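Long-range contacts in geranyltranstransferase (Agrobacterium tumefaciens, PDB 2H8O), which probably catalyses the condensation of geranyl diphosphate with isopentenyl diphosphate to give farnesyl diphosphate: residues His56-Glu61 with Glu75-Gly80; Glu115-Tyr120 with Ser157-Ala162; Leu247-Glu252 with Ser310-Pro315; Glu304-Ala309 with Ala326-Ala331. All blocks are in the same frame, centred on the assembly; numbering follows the deposited sequence.

Contact 1: residues His56-Glu61 with Glu75-Gly80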
loop_
_atom_site.group_PDB
_atom_site.type_symbol
_atom_site.label_atom_id
_atom_site.label_comp_id
_atom_site.label_asym_id
_atom_site.label_seq_id
_atom_site.Cartn_x
_atom_site.Cartn_y
_atom_site.Cartn_z
ATOM N N HIS A 56 12.507 3.938 15.026
ATOM C CA HIS A 56 13.151 4.988 14.271
ATOM C C HIS A 56 12.281 5.404 13.074
ATOM O O HIS A 56 12.025 6.591 12.864
ATOM C CB HIS A 56 14.523 4.505 13.816
ATOM C CG HIS A 56 15.270 5.501 13.001
ATOM N ND1 HIS A 56 15.753 6.673 13.536
ATOM C CD2 HIS A 56 15.623 5.502 11.695
ATOM C CE1 HIS A 56 16.373 7.360 12.593
ATOM N NE2 HIS A 56 16.317 6.669 11.469
ATOM N N LEU A 57 11.779 4.418 12.333
ATOM C CA LEU A 57 10.961 4.701 11.140
ATOM C C LEU A 57 9.608 5.332 11.477
ATOM O O LEU A 57 8.987 5.964 10.609
ATOM C CB LEU A 57 10.757 3.425 10.323
ATOM C CG LEU A 57 12.001 2.802 9.691
ATOM C CD1 LEU A 57 11.742 1.383 9.212
ATOM C CD2 LEU A 57 12.468 3.663 8.523
ATOM N N LEU A 58 9.152 5.138 12.720
ATOM C CA LEU A 58 7.884 5.707 13.205
ATOM C C LEU A 58 8.113 6.943 14.088
ATOM O O LEU A 58 7.216 7.383 14.790
ATOM C CB LEU A 58 7.056 4.633 13.927
ATOM C CG LEU A 58 6.603 3.476 13.023
ATOM C CD1 LEU A 58 5.981 2.357 13.864
ATOM C CD2 LEU A 58 5.603 3.979 11.975
ATOM N N SER A 59 9.287 7.555 13.996
ATOM C CA SER A 59 9.524 8.770 14.767
ATOM C C SER A 59 8.670 9.914 14.221
ATOM O O SER A 59 8.137 9.839 13.111
ATOM C CB SER A 59 11.002 9.142 14.767
ATOM O OG SER A 59 11.389 9.580 13.487
ATOM N N GLY A 60 8.550 10.968 15.016
ATOM C CA GLY A 60 7.635 12.045 14.711
ATOM C C GLY A 60 8.117 13.055 13.691
ATOM O O GLY A 60 7.344 13.893 13.242
ATOM N N GLU A 61 9.392 13.012 13.344
ATOM C CA GLU A 61 10.013 13.953 12.397
ATOM C C GLU A 61 9.541 13.659 10.984
ATOM O O GLU A 61 9.603 12.498 10.560
ATOM C CB GLU A 61 11.551 13.824 12.444
ATOM C CG GLU A 61 12.044 12.436 12.909
ATOM C CD GLU A 61 13.457 12.083 12.495
ATOM O OE1 GLU A 61 14.274 13.001 12.251
ATOM O OE2 GLU A 61 13.753 10.864 12.433
ATOM N N GLU A 75 0.771 7.717 16.735
ATOM C CA GLU A 75 0.626 6.896 17.951
ATOM C C GLU A 75 -0.164 5.603 17.681
ATOM O O GLU A 75 0.164 4.549 18.216
ATOM C CB GLU A 75 -0.047 7.721 19.055
ATOM C CG GLU A 75 0.856 8.779 19.659
ATOM C CD GLU A 75 0.153 9.651 20.682
ATOM O OE1 GLU A 75 -1.028 9.383 21.014
ATOM O OE2 GLU A 75 0.786 10.632 21.170
ATOM N N ALA A 76 -1.208 5.703 16.863
ATOM C CA ALA A 76 -2.034 4.547 16.509
ATOM C C ALA A 76 -1.230 3.524 15.718
ATOM O O ALA A 76 -1.350 2.309 15.950
ATOM C CB ALA A 76 -3.289 4.994 15.732
ATOM N N MET A 77 -0.411 4.018 14.779
ATOM C CA MET A 77 0.499 3.164 14.013
ATOM C C MET A 77 1.469 2.449 14.959
ATOM O O MET A 77 1.670 1.250 14.838
ATOM C CB MET A 77 1.279 3.957 12.950
ATOM C CG MET A 77 0.408 4.621 11.861
ATOM S SD MET A 77 1.283 5.867 10.802
ATOM C CE MET A 77 2.398 4.764 9.882
ATOM N N ARG A 78 2.099 3.188 15.871
ATOM C CA ARG A 78 3.001 2.583 16.840
ATOM C C ARG A 78 2.301 1.522 17.688
ATOM O O ARG A 78 2.880 0.458 17.974
ATOM C CB ARG A 78 3.600 3.638 17.747
ATOM C CG ARG A 78 4.556 4.614 17.088
ATOM C CD ARG A 78 4.939 5.703 18.073
ATOM N NE ARG A 78 5.751 6.736 17.437
ATOM C CZ ARG A 78 5.700 8.033 17.721
ATOM N NH1 ARG A 78 6.498 8.873 17.074
ATOM N NH2 ARG A 78 4.874 8.505 18.664
ATOM N N HIS A 79 1.060 1.802 18.084
ATOM C CA HIS A 79 0.285 0.851 18.875
ATOM C C HIS A 79 0.063 -0.430 18.069
ATOM O O HIS A 79 0.191 -1.539 18.589
ATOM C CB HIS A 79 -1.053 1.444 19.326
ATOM C CG HIS A 79 -1.748 0.605 20.358
ATOM N ND1 HIS A 79 -1.328 0.546 21.669
ATOM C CD2 HIS A 79 -2.798 -0.246 20.259
ATOM C CE1 HIS A 79 -2.109 -0.285 22.340
ATOM N NE2 HIS A 79 -3.015 -0.771 21.510
ATOM N N GLY A 80 -0.256 -0.274 16.790
ATOM C CA GLY A 80 -0.469 -1.415 15.913
ATOM C C GLY A 80 0.774 -2.274 15.792
ATOM O O GLY A 80 0.709 -3.505 15.797
#

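Contact 2: residues Glu115-Tyr120 with Ser157-Ala162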
loop_
_atom_site.group_PDB
_atom_site.type_symbol
_atom_site.label_atom_id
_atom_site.label_comp_id
_atom_site.label_asym_id
_atom_site.label_seq_id
_atom_site.Cartn_x
_atom_site.Cartn_y
_atom_site.Cartn_z
ATOM N N GLU A 115 7.124 -6.313 8.404
ATOM C CA GLU A 115 6.441 -6.245 9.681
ATOM C C GLU A 115 5.365 -5.154 9.715
ATOM O O GLU A 115 4.271 -5.344 10.301
ATOM C CB GLU A 115 7.451 -6.088 10.825
ATOM C CG GLU A 115 6.852 -6.305 12.223
ATOM C CD GLU A 115 6.245 -7.689 12.501
ATOM O OE1 GLU A 115 6.445 -8.647 11.726
ATOM O OE2 GLU A 115 5.562 -7.843 13.528
ATOM N N CYS A 116 5.657 -3.990 9.130
ATOM C CA CYS A 116 4.651 -2.935 9.049
ATOM C C CYS A 116 3.419 -3.465 8.325
ATOM O O CYS A 116 2.300 -3.232 8.733
ATOM C CB CYS A 116 5.158 -1.711 8.297
ATOM S SG CYS A 116 6.239 -0.674 9.276
ATOM N N LEU A 117 3.644 -4.195 7.225
ATOM C CA LEU A 117 2.517 -4.730 6.453
ATOM C C LEU A 117 1.761 -5.785 7.289
ATOM O O LEU A 117 0.528 -5.767 7.364
ATOM C CB LEU A 117 3.015 -5.262 5.104
ATOM C CG LEU A 117 1.906 -5.453 4.047
ATOM C CD1 LEU A 117 2.416 -5.247 2.614
ATOM C CD2 LEU A 117 1.221 -6.774 4.249
ATOM N N HIS A 118 2.495 -6.724 7.876
ATOM C CA HIS A 118 1.846 -7.677 8.768
ATOM C C HIS A 118 0.971 -6.964 9.818
ATOM O O HIS A 118 -0.181 -7.320 10.042
ATOM C CB HIS A 118 2.901 -8.574 9.445
ATOM C CG HIS A 118 2.351 -9.415 10.549
ATOM N ND1 HIS A 118 1.384 -10.384 10.344
ATOM C CD2 HIS A 118 2.636 -9.432 11.873
ATOM C CE1 HIS A 118 1.101 -10.956 11.504
ATOM N NE2 HIS A 118 1.843 -10.392 12.447
ATOM N N CYS A 119 1.521 -5.951 10.467
ATOM C CA CYS A 119 0.801 -5.262 11.516
ATOM C C CYS A 119 -0.412 -4.502 10.987
ATOM O O CYS A 119 -1.436 -4.440 11.662
ATOM C CB CYS A 119 1.718 -4.345 12.303
ATOM S SG CYS A 119 2.960 -5.254 13.277
ATOM N N TYR A 120 -0.328 -3.947 9.778
ATOM C CA TYR A 120 -1.489 -3.265 9.204
ATOM C C TYR A 120 -2.621 -4.265 9.078
ATOM O O TYR A 120 -3.792 -3.940 9.324
ATOM C CB TYR A 120 -1.173 -2.620 7.832
ATOM C CG TYR A 120 -1.928 -3.221 6.633
ATOM C CD1 TYR A 120 -3.271 -2.954 6.419
ATOM C CD2 TYR A 120 -1.259 -4.005 5.701
ATOM C CE1 TYR A 120 -3.959 -3.492 5.346
ATOM C CE2 TYR A 120 -1.926 -4.549 4.628
ATOM C CZ TYR A 120 -3.273 -4.282 4.438
ATOM O OH TYR A 120 -3.991 -4.804 3.360
ATOM N N SER A 157 -1.893 3.574 6.528
ATOM C CA SER A 157 -0.605 4.259 6.584
ATOM C C SER A 157 0.554 3.259 6.760
ATOM O O SER A 157 1.623 3.441 6.210
ATOM C CB SER A 157 -0.578 5.324 7.664
ATOM O OG SER A 157 -1.580 6.326 7.463
ATOM N N LEU A 158 0.334 2.202 7.543
ATOM C CA LEU A 158 1.356 1.147 7.714
ATOM C C LEU A 158 1.573 0.363 6.420
ATOM O O LEU A 158 2.704 0.023 6.087
ATOM C CB LEU A 158 0.964 0.206 8.847
ATOM C CG LEU A 158 1.193 0.741 10.259
ATOM C CD1 LEU A 158 0.454 -0.217 11.259
ATOM C CD2 LEU A 158 2.665 0.855 10.610
ATOM N N LEU A 159 0.482 0.074 5.691
ATOM C CA LEU A 159 0.609 -0.580 4.375
ATOM C C LEU A 159 1.428 0.310 3.409
ATOM O O LEU A 159 2.328 -0.161 2.723
ATOM C CB LEU A 159 -0.772 -0.894 3.818
ATOM C CG LEU A 159 -0.853 -1.365 2.381
ATOM C CD1 LEU A 159 0.084 -2.541 2.116
ATOM C CD2 LEU A 159 -2.291 -1.758 2.038
ATOM N N THR A 160 1.102 1.602 3.382
ATOM C CA THR A 160 1.783 2.568 2.528
ATOM C C THR A 160 3.275 2.644 2.912
ATOM O O THR A 160 4.154 2.650 2.063
ATOM C CB THR A 160 1.127 3.952 2.617
ATOM O OG1 THR A 160 -0.283 3.829 2.345
ATOM C CG2 THR A 160 1.752 4.915 1.603
ATOM N N LEU A 161 3.530 2.740 4.212
ATOM C CA LEU A 161 4.909 2.865 4.726
ATOM C C LEU A 161 5.784 1.662 4.369
ATOM O O LEU A 161 7.006 1.810 4.138
ATOM C CB LEU A 161 4.890 3.066 6.255
ATOM C CG LEU A 161 6.201 3.628 6.825
ATOM C CD1 LEU A 161 6.374 5.074 6.384
ATOM C CD2 LEU A 161 6.175 3.501 8.322
ATOM N N ALA A 162 5.199 0.462 4.331
ATOM C CA ALA A 162 5.946 -0.741 3.944
ATOM C C ALA A 162 6.662 -0.523 2.612
ATOM O O ALA A 162 7.833 -0.868 2.442
ATOM C CB ALA A 162 5.029 -1.953 3.887
#

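Contact 3: residues Leu247-Glu252 with Ser310-Pro315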
loop_
_atom_site.group_PDB
_atom_site.type_symbol
_atom_site.label_atom_id
_atom_site.label_comp_id
_atom_site.label_asym_id
_atom_site.label_seq_id
_atom_site.Cartn_x
_atom_site.Cartn_y
_atom_site.Cartn_z
ATOM N N LEU A 247 14.497 -20.841 -1.986
ATOM C CA LEU A 247 14.048 -20.113 -0.785
ATOM C C LEU A 247 12.539 -19.872 -0.778
ATOM O O LEU A 247 11.910 -19.965 0.276
ATOM C CB LEU A 247 14.853 -18.825 -0.560
ATOM C CG LEU A 247 16.095 -18.986 0.330
ATOM C CD1 LEU A 247 15.698 -19.281 1.774
ATOM C CD2 LEU A 247 17.038 -20.074 -0.181
ATOM N N ARG A 248 11.961 -19.589 -1.940
ATOM C CA ARG A 248 10.496 -19.552 -2.091
ATOM C C ARG A 248 9.828 -20.867 -1.618
ATOM O O ARG A 248 8.862 -20.895 -0.774
ATOM C CB ARG A 248 10.138 -19.217 -3.549
ATOM C CG ARG A 248 8.665 -19.014 -3.810
ATOM C CD ARG A 248 8.408 -18.891 -5.308
ATOM N NE ARG A 248 6.992 -18.874 -5.656
ATOM C CZ ARG A 248 6.205 -17.806 -5.606
ATOM N NH1 ARG A 248 6.684 -16.638 -5.209
ATOM N NH2 ARG A 248 4.920 -17.905 -5.962
ATOM N N LEU A 249 10.321 -21.975 -2.139
ATOM C CA LEU A 249 9.769 -23.256 -1.751
ATOM C C LEU A 249 9.905 -23.482 -0.250
ATOM O O LEU A 249 8.970 -23.972 0.399
ATOM C CB LEU A 249 10.449 -24.391 -2.517
ATOM C CG LEU A 249 10.193 -24.684 -3.972
ATOM C CD1 LEU A 249 10.876 -26.010 -4.266
ATOM C CD2 LEU A 249 8.712 -24.779 -4.288
ATOM N N PHE A 250 11.061 -23.135 0.305
ATOM C CA PHE A 250 11.271 -23.234 1.750
ATOM C C PHE A 250 10.202 -22.405 2.483
ATOM O O PHE A 250 9.587 -22.858 3.455
ATOM C CB PHE A 250 12.677 -22.765 2.134
ATOM C CG PHE A 250 12.942 -22.818 3.609
ATOM C CD1 PHE A 250 13.303 -24.005 4.238
ATOM C CD2 PHE A 250 12.807 -21.684 4.386
ATOM C CE1 PHE A 250 13.541 -24.034 5.612
ATOM C CE2 PHE A 250 13.024 -21.719 5.750
ATOM C CZ PHE A 250 13.396 -22.888 6.359
ATOM N N GLY A 251 9.962 -21.194 1.992
ATOM C CA GLY A 251 8.964 -20.309 2.585
ATOM C C GLY A 251 7.563 -20.886 2.511
ATOM O O GLY A 251 6.783 -20.778 3.445
ATOM N N GLU A 252 7.251 -21.527 1.384
ATOM C CA GLU A 252 5.975 -22.251 1.261
ATOM C C GLU A 252 5.848 -23.363 2.326
ATOM O O GLU A 252 4.811 -23.491 2.964
ATOM C CB GLU A 252 5.775 -22.767 -0.180
ATOM C CG GLU A 252 5.603 -21.618 -1.171
ATOM C CD GLU A 252 5.394 -22.037 -2.612
ATOM O OE1 GLU A 252 5.719 -23.185 -2.955
ATOM O OE2 GLU A 252 4.856 -21.208 -3.399
ATOM N N SER A 310 13.855 -28.911 5.668
ATOM C CA SER A 310 15.256 -29.188 5.983
ATOM C C SER A 310 16.055 -29.686 4.784
ATOM O O SER A 310 17.213 -29.295 4.581
ATOM C CB SER A 310 15.334 -30.202 7.119
ATOM O OG SER A 310 14.634 -29.704 8.243
ATOM N N GLU A 311 15.439 -30.547 3.977
ATOM C CA GLU A 311 16.108 -31.068 2.804
ATOM C C GLU A 311 16.389 -29.951 1.786
ATOM O O GLU A 311 17.419 -29.974 1.104
ATOM C CB GLU A 311 15.271 -32.195 2.183
ATOM C CG GLU A 311 16.022 -33.085 1.245
ATOM C CD GLU A 311 15.237 -34.359 0.855
ATOM O OE1 GLU A 311 15.583 -34.985 -0.174
ATOM O OE2 GLU A 311 14.259 -34.727 1.561
ATOM N N LEU A 312 15.485 -28.972 1.687
ATOM C CA LEU A 312 15.676 -27.872 0.751
ATOM C C LEU A 312 16.923 -27.082 1.051
ATOM O O LEU A 312 17.557 -26.570 0.148
ATOM C CB LEU A 312 14.471 -26.920 0.736
ATOM C CG LEU A 312 13.246 -27.430 -0.006
ATOM C CD1 LEU A 312 11.978 -26.639 0.378
ATOM C CD2 LEU A 312 13.496 -27.367 -1.519
ATOM N N LEU A 313 17.274 -26.966 2.331
ATOM C CA LEU A 313 18.427 -26.161 2.709
ATOM C C LEU A 313 19.687 -26.972 2.970
ATOM O O LEU A 313 20.708 -26.405 3.379
ATOM C CB LEU A 313 18.092 -25.337 3.953
ATOM C CG LEU A 313 16.941 -24.350 3.774
ATOM C CD1 LEU A 313 16.889 -23.363 4.975
ATOM C CD2 LEU A 313 16.987 -23.589 2.432
ATOM N N ALA A 314 19.623 -28.275 2.715
ATOM C CA ALA A 314 20.761 -29.170 2.887
ATOM C C ALA A 314 22.027 -28.646 2.228
ATOM O O ALA A 314 23.107 -28.750 2.822
ATOM C CB ALA A 314 20.427 -30.556 2.331
ATOM N N PRO A 315 21.922 -28.098 1.002
ATOM C CA PRO A 315 23.171 -27.704 0.332
ATOM C C PRO A 315 23.992 -26.622 1.041
ATOM O O PRO A 315 25.183 -26.483 0.754
ATOM C CB PRO A 315 22.692 -27.192 -1.033
ATOM C CG PRO A 315 21.386 -27.850 -1.243
ATOM C CD PRO A 315 20.759 -27.880 0.123
#

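Contact 4: residues Glu304-Ala309 with Ala326-Ala331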
loop_
_atom_site.group_PDB
_atom_site.type_symbol
_atom_site.label_atom_id
_atom_site.label_comp_id
_atom_site.label_asym_id
_atom_site.label_seq_id
_atom_site.Cartn_x
_atom_site.Cartn_y
_atom_site.Cartn_z
ATOM N N GLU A 304 6.355 -34.212 8.022
ATOM C CA GLU A 304 6.805 -34.296 6.631
ATOM C C GLU A 304 7.317 -32.953 6.126
ATOM O O GLU A 304 8.372 -32.884 5.500
ATOM C CB GLU A 304 5.670 -34.755 5.708
ATOM C CG GLU A 304 5.291 -36.221 5.838
ATOM C CD GLU A 304 4.026 -36.573 5.056
ATOM O OE1 GLU A 304 3.658 -35.827 4.113
ATOM O OE2 GLU A 304 3.395 -37.605 5.383
ATOM N N GLN A 305 6.558 -31.896 6.396
ATOM C CA GLN A 305 6.918 -30.544 5.942
ATOM C C GLN A 305 8.212 -30.027 6.562
ATOM O O GLN A 305 8.985 -29.337 5.892
ATOM C CB GLN A 305 5.767 -29.568 6.198
ATOM C CG GLN A 305 4.648 -29.753 5.205
ATOM C CD GLN A 305 3.339 -29.189 5.661
ATOM O OE1 GLN A 305 3.242 -28.580 6.731
ATOM N NE2 GLN A 305 2.310 -29.377 4.846
ATOM N N VAL A 306 8.466 -30.363 7.826
ATOM C CA VAL A 306 9.733 -29.995 8.453
ATOM C C VAL A 306 10.883 -30.731 7.783
ATOM O O VAL A 306 11.938 -30.155 7.543
ATOM C CB VAL A 306 9.765 -30.296 9.978
ATOM C CG1 VAL A 306 11.159 -30.101 10.520
ATOM C CG2 VAL A 306 8.784 -29.408 10.711
ATOM N N ALA A 307 10.682 -32.017 7.497
ATOM C CA ALA A 307 11.686 -32.801 6.805
ATOM C C ALA A 307 11.967 -32.239 5.402
ATOM O O ALA A 307 13.120 -32.106 5.003
ATOM C CB ALA A 307 11.225 -34.256 6.705
ATOM N N GLU A 308 10.911 -31.894 4.675
ATOM C CA GLU A 308 11.045 -31.315 3.342
ATOM C C GLU A 308 11.750 -29.965 3.384
ATOM O O GLU A 308 12.597 -29.680 2.537
ATOM C CB GLU A 308 9.680 -31.153 2.684
ATOM C CG GLU A 308 9.042 -32.480 2.317
ATOM C CD GLU A 308 7.609 -32.348 1.902
ATOM O OE1 GLU A 308 7.049 -31.232 1.985
ATOM O OE2 GLU A 308 7.031 -33.366 1.466
ATOM N N ALA A 309 11.375 -29.147 4.362
ATOM C CA ALA A 309 11.997 -27.835 4.566
ATOM C C ALA A 309 13.498 -27.978 4.801
ATOM O O ALA A 309 14.321 -27.276 4.203
ATOM C CB ALA A 309 11.329 -27.111 5.753
ATOM N N ALA A 326 14.042 -22.912 12.846
ATOM C CA ALA A 326 12.782 -22.188 12.739
ATOM C C ALA A 326 11.682 -23.121 12.244
ATOM O O ALA A 326 10.583 -23.116 12.778
ATOM C CB ALA A 326 12.922 -20.990 11.818
ATOM N N ALA A 327 11.991 -23.927 11.237
ATOM C CA ALA A 327 11.007 -24.872 10.719
ATOM C C ALA A 327 10.545 -25.816 11.832
ATOM O O ALA A 327 9.353 -26.054 12.006
ATOM C CB ALA A 327 11.575 -25.663 9.518
ATOM N N ARG A 328 11.495 -26.328 12.607
ATOM C CA ARG A 328 11.165 -27.233 13.698
ATOM C C ARG A 328 10.390 -26.533 14.818
ATOM O O ARG A 328 9.451 -27.102 15.355
ATOM C CB ARG A 328 12.429 -27.897 14.247
ATOM C CG ARG A 328 12.199 -29.313 14.736
ATOM C CD ARG A 328 13.508 -30.078 14.898
ATOM N NE ARG A 328 14.320 -29.589 16.009
ATOM C CZ ARG A 328 14.162 -29.945 17.288
ATOM N NH1 ARG A 328 13.185 -30.770 17.664
ATOM N NH2 ARG A 328 14.978 -29.458 18.209
ATOM N N PHE A 329 10.759 -25.299 15.154
ATOM C CA PHE A 329 10.041 -24.549 16.201
ATOM C C PHE A 329 8.584 -24.327 15.820
ATOM O O PHE A 329 7.676 -24.587 16.618
ATOM C CB PHE A 329 10.688 -23.187 16.468
ATOM C CG PHE A 329 9.853 -22.272 17.348
ATOM C CD1 PHE A 329 9.850 -22.425 18.730
ATOM C CD2 PHE A 329 9.076 -21.261 16.783
ATOM C CE1 PHE A 329 9.085 -21.582 19.544
ATOM C CE2 PHE A 329 8.304 -20.404 17.585
ATOM C CZ PHE A 329 8.314 -20.561 18.971
ATOM N N ILE A 330 8.391 -23.813 14.609
ATOM C CA ILE A 330 7.067 -23.531 14.069
ATOM C C ILE A 330 6.221 -24.793 14.101
ATOM O O ILE A 330 5.105 -24.789 14.629
ATOM C CB ILE A 330 7.159 -23.024 12.616
ATOM C CG1 ILE A 330 7.755 -21.619 12.574
ATOM C CG2 ILE A 330 5.782 -23.014 11.943
ATOM C CD1 ILE A 330 8.181 -21.182 11.191
ATOM N N ALA A 331 6.783 -25.878 13.576
ATOM C CA ALA A 331 6.023 -27.099 13.337
ATOM C C ALA A 331 5.637 -27.827 14.613
ATOM O O ALA A 331 4.710 -28.637 14.588
ATOM C CB ALA A 331 6.805 -28.035 12.432
#

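Contact 1: residues His56-Glu61 with Glu75-Gly80
Arg78 reaches from helix 71-82 to the carbonyl oxygen of Leu58, the first residue to depart from helical geometry at the end of helix 34-57. Two N-H groups of one guanidinium share that oxygen. Arg78 NH1 bonds to Leu58 O at 2.8 Å, lying in the carbonyl plane with a C=O...N angle of 147°, while Arg78 NE adds a weak bond to the same Leu58 O at 3.1 Å. The arginine chain, extended from CG to NE, and the leucine run antiparallel alongside each other, Arg78 CG 4.0 Å from Leu58 CB. The leucine meanwhile turns inward: Leu58 CD2 touches Met77 CE at 3.9 Å, and the same side chain also rests on Val81 and Leu161.

Two further arginines take up other carbonyls of this turn. Arg63 binds His56 O and Glu61 O and also grips the hydroxyl of Ser59, while Arg69 NH1 serves Leu57 O and Ser59 O. His56 O is used a second time, by Ser59 N at 3.1 Å. The partial negative charge expected at a helix C-terminus is thus likely offset by positive side chains. This is a helix C-terminal exit with its carbonyls met by arginines, at the turn that leads out of helix 34-57 in the all-helical polyprenyl synthase fold.

Contact 2: residues Glu115-Tyr120 with Ser157-Ala162
Two core helices of the all-alpha polyprenyl synthase fold pack antiparallel here, with Tyr120 and Leu117 of helix 104-125 against Leu159 of helix 148-167. The axes of segments 115-120 and 157-162 come within 7.8 Å, their N-to-C directions 160° apart. Leu159 runs alongside the tyrosine in the same direction, covering one face of the ring: its CB sits 3.8 Å from the Tyr120 ring centroid in a CH-pi contact, and Leu159 CD2 meets Tyr120 CZ at 3.6 Å. The other branch, Leu159 CD1, touches Leu117 CD1 at 3.6 Å. The Tyr120 chi1 of 115° falls between the staggered positions, a sign of strain in turning CG into this place.

Small side chains ease the approach: Cys116 CB lies 4.4 Å from Ala162 CB, and Leu117 CB meets Ala162 CB at 4.1 Å. Cys116 O abuts Leu158 CB at 3.7 Å. Leu159 and Thr160 also pack on Thr160 and Leu159 of the second subunit, which puts helix 148-167 at the dimer interface.

Tyr120 stands five residues before the first aspartate of the DDxxxxD motif, the place where farnesyl diphosphate synthases carry an aromatic that limits product length; its position is consistent with that role in the prenyl-chain pocket.

Contact 3: residues Leu247-Glu252 with Ser310-Pro315
Phe250 on helix 241-267 meets Leu312 and Leu313, which stand where helix 295-312 runs out. Beginning at its root, Phe250 N has Leu312 CD1 at 3.6 Å, and this methyl is still 4.3 Å from Phe250 CB. CG is anti to the backbone N (chi1 179°), and from it the ring crosses the Leu313 side chain at about a right angle. On the near rim, Phe250 CD1 is 3.7 Å from Leu313 CG. One atom farther out, Phe250 CE1 makes the closest approach, 3.5 Å to Leu313 CD1, and at the tip Phe250 CZ has that same methyl at 3.8 Å. Leu313 CD1 therefore sits over one ring face, displaced toward the rim, with its line to the centroid 22° off the ring normal: a CH-pi contact.

The two leucines divide the work. Leu313 takes the ring, and its other methyl, CD2, comes to 4.4 Å from Leu247 CD2. Leu312 occupies the helix surface beside it, where it crosses Leu249 at about a right angle and brings its CD2 to 4.0 Å from Leu249 CD1. No hydrogen bond joins the two segments, but Arg246, just ahead on helix 241-267, donates from NH1 to Leu312 O at the end of the helix.

Around this packing, Leu323 of helix 321-331 touches both Phe250 and Leu313, and Cys230 of helix 211-237 also lies against Phe250, so the ring is packed among three other helices.

Contact 4: residues Glu304-Ala309 with Ala326-Ala331
Val306 faces Ala327 with CG1 anti to its backbone N (chi1 171°) and CG2 anti to its carbonyl carbon, an orientation that carries both methyls to the opposing helix. The motif is an antiparallel helical hairpin closing the C-terminal part of the all-alpha fold: helices 295-312 and 321-331 follow one another in the chain, and the axes of segments 304-309 and 326-331 lie 9.4 Å apart at closest, at 170°. Val306 is the larger side chain in an otherwise alanine-rich seam. Its CG1 lies 4.3 Å from Arg328 CA and brushes the start of that arginine's chain before it leads away. The other methyl, CG2, points to Ala331, but the modelled separation there is too short to be trusted and its exact place is doubtful.

Side chain to side chain the contact is apolar, and no hydrogen bond joins the two segments. Behind it, Gln305 and Ala309 pack on helix 241-267, and Ile330 reaches that helix through Ile254, so the hairpin leans on a third helix with both its arms. One turn along from Val306, the two helices meet through a pair of methyls, Ala309 CB against Ala327 CB at 4.0 Å.

The four contacts form two pairs on opposite sides of the chain's centre. Contacts 1 and 2, with centres 11 Å apart, join directly: Met77 CE packs on Leu158 CD2 at 4.0 Å. Contacts 3 and 4 share helix 295-312 and touch where Phe250 CD1 meets Ala309 O at 3.4 Å. Between the pairs the centres of contacts 2 and 3 are 27 Å apart, with nearest atoms about 14 Å apart. In this family the catalytic cavity lies between two aspartate-rich motifs; one begins at the end of helix 104-125, used by contact 2, and the other falls near the end of helix 241-267, whose earlier part serves contact 3.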